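Local coordinates for catalase (Exiguobacterium oxidotolerans, PDB 2J2M), which catalyses the breakdown of hydrogen peroxide into water and oxygen at a heme iron, working as a tetramer, at residues 310-315 against 352-357; 58-63 against 300-305; 92-97 against 111-116. All blocks are in the same frame, centred on the assembly; numbering follows the deposited sequence.

Contact 1: 310-315 against 352-357; sequences TESVGF and QQLPIN. With HEM (protoporphyrin IX containing Fe), chain E.
Asn-357 spends both ends of its side-chain amide on the backbone of residues 312-314. OD1 accepts from Gly-314 N at 3.0 Å along a nearly straight bond (N-H...O 168°), while ND2 donates to Ser-312 O at 3.1 Å, with that oxygen close to the amide plane. The side chain thereby acts as a substitute peptide, offering an acceptor and a donor to the backbone of the loop, and the double grip fixes which way round the amide lies. CG stands anti to its own carbonyl carbon (chi1 -66°), which carries the amide over to the loop and sets OD1 3.5 Å from Val-313 CG2. Next to this polar clasp is an apolar one: Ile-356 CG1 meets Val-313 CB at 4.0 Å, and its CG2 branch packs on the backbone of Val-313. Leu-354 CD1 just touches Ser-312 CB.

A second shell steadies the clasp. Asn-357 ND2 has a further acceptor in Tyr-351 O, and Gln-352 NE2 binds Asn-357 O at 2.9 Å, approaching from above the carbonyl plane; the same NE2 is bonded to Asn-11 O of the second subunit. On the heme side, Val-313 CG2 lies 3.7 Å above one face of the Phe-315 ring, near its rim, and the ring presents its edge to a propionate, CD2 standing 3.5 Å from HEM O1A. Arg-346 and Gln-343 each bond both to this loop's carbonyl oxygens and to the heme, so the clasped loop forms part of the propionate end of the catalase heme pocket.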
# COMPACT_ATOMS: atom_id res chain seq x y z
N THR A 310 10.36 -0.53 -18.29
CA THR A 310 9.14 -1.00 -18.92
C THR A 310 7.99 -1.21 -17.91
O THR A 310 6.84 -0.80 -18.16
CB THR A 310 9.40 -2.28 -19.76
OG1 THR A 310 10.56 -2.07 -20.58
CG2 THR A 310 8.21 -2.61 -20.67
N GLU A 311 8.30 -1.80 -16.75
CA GLU A 311 7.21 -2.13 -15.84
C GLU A 311 6.73 -0.88 -15.11
O GLU A 311 5.54 -0.73 -14.86
CB GLU A 311 7.56 -3.27 -14.87
CG GLU A 311 6.36 -3.76 -14.00
CD GLU A 311 5.24 -4.36 -14.88
OE1 GLU A 311 5.60 -4.97 -15.90
OE2 GLU A 311 4.03 -4.19 -14.59
N SER A 312 7.65 0.04 -14.82
CA SER A 312 7.37 1.20 -13.98
C SER A 312 6.87 2.47 -14.71
O SER A 312 6.34 3.39 -14.07
CB SER A 312 8.58 1.52 -13.08
OG SER A 312 8.68 0.61 -11.99
N VAL A 313 7.05 2.54 -16.04
CA VAL A 313 6.47 3.64 -16.79
C VAL A 313 4.95 3.69 -16.67
O VAL A 313 4.28 2.65 -16.63
CB VAL A 313 6.91 3.64 -18.31
CG1 VAL A 313 6.28 2.47 -19.11
CG2 VAL A 313 6.62 5.02 -18.97
N GLY A 314 4.41 4.90 -16.60
CA GLY A 314 3.00 5.12 -16.80
C GLY A 314 2.74 6.13 -17.89
O GLY A 314 3.43 7.15 -17.97
N PHE A 315 1.75 5.86 -18.74
CA PHE A 315 1.33 6.80 -19.77
C PHE A 315 -0.14 7.18 -19.60
O PHE A 315 -0.93 6.43 -19.03
CB PHE A 315 1.46 6.22 -21.17
CG PHE A 315 2.76 5.54 -21.48
CD1 PHE A 315 3.77 6.22 -22.16
CD2 PHE A 315 2.92 4.18 -21.21
CE1 PHE A 315 4.95 5.56 -22.51
CE2 PHE A 315 4.09 3.52 -21.56
CZ PHE A 315 5.11 4.21 -22.20
N GLN A 352 5.46 9.94 -10.64
CA GLN A 352 6.06 10.91 -11.55
C GLN A 352 7.49 11.33 -11.20
O GLN A 352 8.14 12.00 -12.01
CB GLN A 352 5.16 12.16 -11.70
CG GLN A 352 4.22 12.09 -12.93
CD GLN A 352 4.96 11.75 -14.22
OE1 GLN A 352 4.80 10.67 -14.77
NE2 GLN A 352 5.80 12.66 -14.68
N GLN A 353 7.98 10.93 -10.02
CA GLN A 353 9.36 11.18 -9.62
C GLN A 353 10.37 10.11 -10.07
O GLN A 353 11.58 10.32 -10.01
CB GLN A 353 9.45 11.35 -8.11
CG GLN A 353 8.55 12.45 -7.47
CD GLN A 353 8.82 12.58 -5.98
OE1 GLN A 353 9.63 11.79 -5.41
NE2 GLN A 353 8.14 13.54 -5.33
N LEU A 354 9.88 8.95 -10.48
CA LEU A 354 10.73 7.86 -10.96
C LEU A 354 11.47 8.23 -12.25
O LEU A 354 10.87 8.79 -13.15
CB LEU A 354 9.90 6.59 -11.20
CG LEU A 354 9.41 5.86 -9.93
CD1 LEU A 354 8.56 4.71 -10.35
CD2 LEU A 354 10.57 5.40 -9.01
N PRO A 355 12.77 7.90 -12.34
CA PRO A 355 13.56 8.22 -13.56
C PRO A 355 12.85 8.05 -14.93
O PRO A 355 12.91 8.94 -15.78
CB PRO A 355 14.79 7.31 -13.43
CG PRO A 355 14.98 7.24 -11.89
CD PRO A 355 13.60 7.22 -11.31
N ILE A 356 12.13 6.94 -15.11
CA ILE A 356 11.46 6.65 -16.38
C ILE A 356 10.27 7.59 -16.64
O ILE A 356 9.89 7.79 -17.80
CB ILE A 356 11.06 5.15 -16.50
CG1 ILE A 356 10.68 4.78 -17.94
CG2 ILE A 356 9.93 4.76 -15.51
CD1 ILE A 356 11.85 4.83 -18.98
N ASN A 357 9.70 8.16 -15.57
CA ASN A 357 8.53 9.04 -15.73
C ASN A 357 8.85 10.53 -15.67
O ASN A 357 8.04 11.38 -16.11
CB ASN A 357 7.44 8.68 -14.72
CG ASN A 357 6.87 7.31 -14.96
OD1 ASN A 357 6.48 6.96 -16.09
ND2 ASN A 357 6.81 6.49 -13.89
CHA HEM E . -3.67 0.58 -20.48
CHB HEM E . -4.85 1.59 -25.11
CHC HEM E . -9.38 2.47 -23.70
CHD HEM E . -8.07 2.14 -19.07
C1A HEM E . -3.57 0.82 -21.85
C2A HEM E . -2.37 0.75 -22.68
C3A HEM E . -2.70 1.03 -23.96
C4A HEM E . -4.12 1.28 -23.99
CMA HEM E . -1.79 1.09 -25.20
CAA HEM E . -0.96 0.39 -22.13
CBA HEM E . -0.14 1.62 -21.73
CGA HEM E . 1.21 1.10 -21.28
O1A HEM E . 1.54 1.19 -20.07
O2A HEM E . 1.95 0.57 -22.15
C1B HEM E . -6.17 1.99 -25.13
C2B HEM E . -6.88 2.57 -26.26
C3B HEM E . -8.12 2.80 -25.84
C4B HEM E . -8.24 2.38 -24.47
CMB HEM E . -6.29 2.92 -27.65
CAB HEM E . -9.27 3.46 -26.63
CBB HEM E . -9.49 3.17 -27.91
C1C HEM E . -9.43 2.56 -22.33
C2C HEM E . -10.54 3.05 -21.53
C3C HEM E . -10.14 2.95 -20.24
C4C HEM E . -8.80 2.40 -20.20
CMC HEM E . -11.89 3.61 -22.05
CAC HEM E . -10.95 3.32 -18.97
CBC HEM E . -11.12 4.59 -18.58
C1D HEM E . -6.78 1.66 -18.98
C2D HEM E . -6.08 1.40 -17.74
C3D HEM E . -4.70 0.92 -18.19
C4D HEM E . -4.71 0.94 -19.64
CMD HEM E . -6.61 1.61 -16.29
CAD HEM E . -3.52 0.51 -17.28
CBD HEM E . -2.51 1.66 -17.29
CGD HEM E . -1.47 1.53 -16.20
O1D HEM E . -1.57 0.67 -15.27
O2D HEM E . -0.51 2.33 -16.26
NA HEM E . -4.61 1.15 -22.70
NB HEM E . -7.03 1.88 -24.06
NC HEM E . -8.40 2.19 -21.49
ND HEM E . -5.95 1.39 -20.06
FE HEM E . -6.41 1.93 -22.03

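Contact 2: 58-63 against 300-305; sequences RGFGAH and NKNVDN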
# COMPACT_ATOMS: atom_id res chain seq x y z
N ARG A 58 0.97 -7.50 -20.35
CA ARG A 58 2.06 -8.10 -21.16
C ARG A 58 2.59 -7.08 -22.17
O ARG A 58 1.85 -6.57 -23.01
CB ARG A 58 1.58 -9.38 -21.85
CG ARG A 58 2.48 -9.89 -22.96
CD ARG A 58 3.89 -10.29 -22.43
NE ARG A 58 4.13 -11.73 -22.50
CZ ARG A 58 5.32 -12.31 -22.29
NH1 ARG A 58 6.37 -11.57 -21.98
NH2 ARG A 58 5.44 -13.62 -22.40
N GLY A 59 3.87 -6.76 -22.09
CA GLY A 59 4.46 -5.74 -22.94
C GLY A 59 5.98 -5.65 -23.04
O GLY A 59 6.71 -6.37 -22.33
N PHE A 60 6.43 -4.74 -23.92
CA PHE A 60 7.83 -4.57 -24.26
C PHE A 60 8.13 -3.10 -24.50
O PHE A 60 7.45 -2.44 -25.30
CB PHE A 60 8.20 -5.37 -25.54
CG PHE A 60 9.59 -5.02 -26.09
CD1 PHE A 60 10.72 -5.68 -25.61
CD2 PHE A 60 9.75 -3.99 -27.05
CE1 PHE A 60 12.00 -5.36 -26.09
CE2 PHE A 60 11.02 -3.64 -27.53
CZ PHE A 60 12.16 -4.33 -27.04
N GLY A 61 9.17 -2.60 -23.84
CA GLY A 61 9.55 -1.20 -23.94
C GLY A 61 10.96 -0.95 -24.41
O GLY A 61 11.89 -1.73 -24.10
N ALA A 62 11.12 0.14 -25.17
CA ALA A 62 12.45 0.58 -25.62
C ALA A 62 12.58 2.07 -25.74
O ALA A 62 11.57 2.79 -25.85
CB ALA A 62 12.83 -0.09 -26.94
N HIS A 63 13.82 2.54 -25.68
CA HIS A 63 14.16 3.95 -25.85
C HIS A 63 14.47 4.27 -27.30
O HIS A 63 14.95 3.42 -28.05
CB HIS A 63 15.42 4.29 -25.07
CG HIS A 63 15.25 4.20 -23.59
ND1 HIS A 63 14.77 5.23 -22.84
CD2 HIS A 63 15.51 3.18 -22.74
CE1 HIS A 63 14.74 4.87 -21.57
NE2 HIS A 63 15.18 3.63 -21.48
N ASN A 300 16.27 2.81 -30.76
CA ASN A 300 17.66 2.42 -30.96
C ASN A 300 18.41 1.95 -29.70
O ASN A 300 19.61 1.67 -29.75
CB ASN A 300 18.42 3.56 -31.67
CG ASN A 300 18.38 4.89 -30.90
OD1 ASN A 300 18.06 4.96 -29.72
ND2 ASN A 300 18.71 5.96 -31.60
N LYS A 301 17.71 1.83 -28.58
CA LYS A 301 18.35 1.40 -27.37
C LYS A 301 17.40 0.58 -26.52
O LYS A 301 16.34 1.05 -26.12
CB LYS A 301 18.82 2.63 -26.58
CG LYS A 301 19.56 2.29 -25.33
CD LYS A 301 20.44 3.44 -24.90
CE LYS A 301 20.69 3.38 -23.38
NZ LYS A 301 21.48 2.17 -23.06
N ASN A 302 17.80 -0.64 -26.22
CA ASN A 302 17.02 -1.44 -25.30
C ASN A 302 17.04 -0.85 -23.89
O ASN A 302 17.89 -0.03 -23.56
CB ASN A 302 17.51 -2.89 -25.33
CG ASN A 302 16.87 -3.70 -26.46
OD1 ASN A 302 15.63 -3.72 -26.63
ND2 ASN A 302 17.72 -4.39 -27.24
N VAL A 303 16.10 -1.27 -23.05
CA VAL A 303 16.18 -0.92 -21.63
C VAL A 303 17.46 -1.48 -20.99
O VAL A 303 18.01 -2.50 -21.45
CB VAL A 303 14.93 -1.40 -20.84
CG1 VAL A 303 13.62 -0.77 -21.43
CG2 VAL A 303 14.87 -2.92 -20.79
N ASP A 304 17.94 -0.80 -19.96
CA ASP A 304 18.94 -1.36 -19.03
C ASP A 304 18.29 -2.31 -18.03
O ASP A 304 18.88 -3.31 -17.64
CB ASP A 304 19.64 -0.23 -18.27
CG ASP A 304 20.60 0.56 -19.16
OD1 ASP A 304 21.07 0.01 -20.20
OD2 ASP A 304 20.90 1.71 -18.80
N ASN A 305 17.06 -2.00 -17.62
CA ASN A 305 16.37 -2.81 -16.64
C ASN A 305 14.86 -2.76 -16.88
O ASN A 305 14.24 -1.68 -16.95
CB ASN A 305 16.69 -2.29 -15.23
CG ASN A 305 16.00 -3.05 -14.15
OD1 ASN A 305 15.00 -2.58 -13.59
ND2 ASN A 305 16.50 -4.24 -13.84
O HOH W 1 14.33 -3.11 -24.29
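His-63 O receives two consecutive backbone N-H groups from the facing strand, Lys-301 N at 3.2 Å and, through a weak and bent bond, Asn-300 N at 3.1 Å. The return bond, from His-63 N to Lys-301 O, is 3.0 Å long. Two residues set against one make this a classic beta bulge, which interrupts the regular antiparallel pairing of strands 59-68 and 292-302 in the curved sheet of the catalase beta-barrel. The short strand segments diverge strongly here, their directions lying 131° apart. Direct backbone bonding gives way beyond the bulge to a water. It donates to Gly-61 O at 2.8 Å and to Asn-302 OD1 at 2.7 Å, and accepts from Val-303 N at 2.8 Å, so that it bridges Gly-61 to Asn-302 and Val-303.

Asn-302 is held at both ends of its amide: OD1 by the water, ND2 by Glu-251 and the carbonyl of Phe-247 on helix 241-251. Its OD1 also lies 3.5 Å from Phe-60 CZ, at the edge of the ring and near its plane, with ring and amide planes turned 85° apart. Phe-60 carries CG anti to its backbone N (chi1 170°), which lets the tip of the ring come up to the amide. Val-303 also reaches the water-bound carbonyl, CG1 touching Gly-61 O at 3.3 Å.

The His-63 and Lys-301 side chains share one sheet face and meet at their CB atoms; the imidazole then runs alongside the chain of 301-303, edge inward, and NE2 is bonded to Glu-309 OE1. Val-303 O accepts from Arg-154 of the third subunit.

Contact 3: 92-97 against 111-116; sequences ARFSTV and RGFSVK. With HEM (protoporphyrin IX containing Fe), chain E.
Arg-93 and Ser-114 form a hydrogen-bonded pair in a regular antiparallel ladder, where strands 87-95 and 112-119 of the catalase beta-barrel meet beside the heme; the segments 92-95 and 112-116 run 169° apart. Arg-93 N donates to Ser-114 O at 2.8 Å, and Ser-114 N answers to Arg-93 O at 2.9 Å; Ser-95 and Gly-112 form the next hydrogen-bonded pair. The two faces of the pair differ in character. On the one holding Ala-92, Phe-94, Phe-113 and Val-115, the rings make a T-shaped stack: CE2 at the edge of Phe-94 points onto the centre of the Phe-113 face, the planes 83° apart and the centroids separated by 4.9 Å. Phe-113 also stacks on Trp-217 and meets Trp-258 edge-to-face. An alanine in place of Phe-113 would probably take away the face on which the Phe-94 edge rests and open a gap beside these tryptophans.

The heme side is polar. Arg-93, CG anti to the backbone N (chi1 -179°) and extended to NE, sends NH1 to HEM O2A at 3.1 Å and to His-56 O. A water donates to HEM O2A at 2.8 Å and to Arg-93 O, and accepts from Ser-95 OG, at 2.8 Å, and Ser-114 OG. Ser-95 OG is also bonded to His-56 ND1. Gly-112 CA approaches HEM CMA at 3.4 Å. The propionate is thus met by a guanidinium and by a water anchored on both strands, which together are likely to offset its negative charge.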
# COMPACT_ATOMS: atom_id res chain seq x y z
N ALA A 92 9.13 4.02 -25.53
CA ALA A 92 7.94 3.37 -26.09
C ALA A 92 7.65 2.05 -25.40
O ALA A 92 8.57 1.39 -24.91
CB ALA A 92 8.10 3.18 -27.59
N ARG A 93 6.38 1.68 -25.36
CA ARG A 93 5.95 0.39 -24.81
C ARG A 93 4.83 -0.16 -25.69
O ARG A 93 3.85 0.53 -25.95
CB ARG A 93 5.48 0.49 -23.34
CG ARG A 93 5.05 -0.87 -22.73
CD ARG A 93 4.82 -0.84 -21.21
NE ARG A 93 4.60 -2.16 -20.58
CZ ARG A 93 3.44 -2.85 -20.59
NH1 ARG A 93 2.38 -2.37 -21.26
NH2 ARG A 93 3.34 -4.02 -19.95
N PHE A 94 5.02 -1.39 -26.14
CA PHE A 94 4.05 -2.10 -26.94
C PHE A 94 3.56 -3.25 -26.08
O PHE A 94 4.27 -3.69 -25.20
CB PHE A 94 4.72 -2.61 -28.23
CG PHE A 94 5.37 -1.51 -29.03
CD1 PHE A 94 6.76 -1.46 -29.16
CD2 PHE A 94 4.60 -0.49 -29.62
CE1 PHE A 94 7.36 -0.43 -29.89
CE2 PHE A 94 5.19 0.52 -30.36
CZ PHE A 94 6.57 0.56 -30.49
N SER A 95 2.35 -3.72 -26.33
CA SER A 95 1.68 -4.59 -25.37
C SER A 95 0.54 -5.35 -26.00
O SER A 95 0.10 -4.99 -27.09
CB SER A 95 1.17 -3.77 -24.16
OG SER A 95 0.27 -2.76 -24.57
N THR A 96 0.11 -6.44 -25.36
CA THR A 96 -1.20 -7.02 -25.67
C THR A 96 -2.18 -6.39 -24.70
O THR A 96 -1.82 -5.41 -24.08
CB THR A 96 -1.22 -8.56 -25.55
OG1 THR A 96 -0.74 -8.94 -24.26
CG2 THR A 96 -0.38 -9.18 -26.64
N VAL A 97 -3.40 -6.92 -24.58
CA VAL A 97 -4.44 -6.30 -23.74
C VAL A 97 -4.92 -7.17 -22.58
O VAL A 97 -4.78 -6.80 -21.41
CB VAL A 97 -5.71 -5.85 -24.58
CG1 VAL A 97 -6.80 -5.19 -23.66
CG2 VAL A 97 -5.33 -4.89 -25.70
N ARG A 111 -3.17 -4.48 -30.18
CA ARG A 111 -1.83 -4.32 -29.63
C ARG A 111 -1.62 -2.87 -29.22
O ARG A 111 -1.74 -1.97 -30.06
CB ARG A 111 -0.77 -4.70 -30.67
CG ARG A 111 -0.06 -6.03 -30.42
CD ARG A 111 -1.03 -7.17 -30.30
NE ARG A 111 -0.39 -8.47 -30.25
CZ ARG A 111 -1.08 -9.62 -30.24
NH1 ARG A 111 -2.41 -9.58 -30.23
NH2 ARG A 111 -0.46 -10.80 -30.21
N GLY A 112 -1.28 -2.66 -27.94
CA GLY A 112 -0.97 -1.33 -27.42
C GLY A 112 0.28 -0.73 -28.06
O GLY A 112 1.25 -1.45 -28.34
N PHE A 113 0.22 0.58 -28.29
CA PHE A 113 1.27 1.37 -28.93
C PHE A 113 1.44 2.71 -28.16
O PHE A 113 0.75 3.69 -28.40
CB PHE A 113 0.88 1.61 -30.41
CG PHE A 113 1.99 2.14 -31.29
CD1 PHE A 113 2.71 3.28 -30.93
CD2 PHE A 113 2.29 1.51 -32.50
CE1 PHE A 113 3.73 3.76 -31.75
CE2 PHE A 113 3.30 1.99 -33.33
CZ PHE A 113 4.02 3.12 -32.95
N SER A 114 2.36 2.72 -27.20
CA SER A 114 2.50 3.85 -26.29
C SER A 114 3.88 4.52 -26.45
O SER A 114 4.92 3.84 -26.46
CB SER A 114 2.30 3.40 -24.81
OG SER A 114 0.99 2.88 -24.59
N VAL A 115 3.87 5.85 -26.55
CA VAL A 115 5.10 6.64 -26.71
C VAL A 115 5.08 7.89 -25.81
O VAL A 115 4.22 8.76 -25.94
CB VAL A 115 5.35 7.03 -28.19
CG1 VAL A 115 6.62 7.88 -28.33
CG2 VAL A 115 5.47 5.79 -29.04
N LYS A 116 6.05 7.94 -24.89
CA LYS A 116 6.29 9.08 -24.00
C LYS A 116 7.36 9.98 -24.63
O LYS A 116 8.49 9.52 -24.91
CB LYS A 116 6.76 8.61 -22.61
CG LYS A 116 7.00 9.73 -21.57
CD LYS A 116 7.38 9.21 -20.15
CE LYS A 116 6.24 8.49 -19.44
NZ LYS A 116 4.97 9.27 -19.45
CHA HEM E . -3.67 0.58 -20.48
CHB HEM E . -4.85 1.59 -25.11
CHC HEM E . -9.38 2.47 -23.70
CHD HEM E . -8.07 2.14 -19.07
C1A HEM E . -3.57 0.82 -21.85
C2A HEM E . -2.37 0.75 -22.68
C3A HEM E . -2.70 1.03 -23.96
C4A HEM E . -4.12 1.28 -23.99
CMA HEM E . -1.79 1.09 -25.20
CAA HEM E . -0.96 0.39 -22.13
CBA HEM E . -0.14 1.62 -21.73
CGA HEM E . 1.21 1.10 -21.28
O1A HEM E . 1.54 1.19 -20.07
O2A HEM E . 1.95 0.57 -22.15
C1B HEM E . -6.17 1.99 -25.13
C2B HEM E . -6.88 2.57 -26.26
C3B HEM E . -8.12 2.80 -25.84
C4B HEM E . -8.24 2.38 -24.47
CMB HEM E . -6.29 2.92 -27.65
CAB HEM E . -9.27 3.46 -26.63
CBB HEM E . -9.49 3.17 -27.91
C1C HEM E . -9.43 2.56 -22.33
C2C HEM E . -10.54 3.05 -21.53
C3C HEM E . -10.14 2.95 -20.24
C4C HEM E . -8.80 2.40 -20.20
CMC HEM E . -11.89 3.61 -22.05
CAC HEM E . -10.95 3.32 -18.97
CBC HEM E . -11.12 4.59 -18.58
C1D HEM E . -6.78 1.66 -18.98
C2D HEM E . -6.08 1.40 -17.74
C3D HEM E . -4.70 0.92 -18.19
C4D HEM E . -4.71 0.94 -19.64
CMD HEM E . -6.61 1.61 -16.29
CAD HEM E . -3.52 0.51 -17.28
CBD HEM E . -2.51 1.66 -17.29
CGD HEM E . -1.47 1.53 -16.20
O1D HEM E . -1.57 0.67 -15.27
O2D HEM E . -0.51 2.33 -16.26
NA HEM E . -4.61 1.15 -22.70
NB HEM E . -7.03 1.88 -24.06
NC HEM E . -8.40 2.19 -21.49
ND HEM E . -5.95 1.39 -20.06
FE HEM E . -6.41 1.93 -22.03
O HOH W 2 1.37 -0.19 -24.78

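The three contacts adjoin one another on the propionate side of the heme. Contacts 2 and 3 are sewn together, their centres 11 Å apart, by backbone bonds of 2.7 Å from Phe-60 N to Phe-94 O and 2.8 Å from Ala-92 N to Ala-62 O. The chain leaving contact 2 enters helix 307-311, reaching contact 1, centred 12 Å away; Thr-310 CG2 packs back on Gly-61 N at 3.3 Å. Contact 1 rests on contact 3, their centres about 14 Å apart, where Lys-116 NZ probably bonds to Gly-314 O at 3.0 Å. Contacts 1 and 3 touch one propionate, through the Phe-315 edge and the Arg-93 guanidinium; Gly-61 CA of contact 2 is 8.0 Å from HEM O2A.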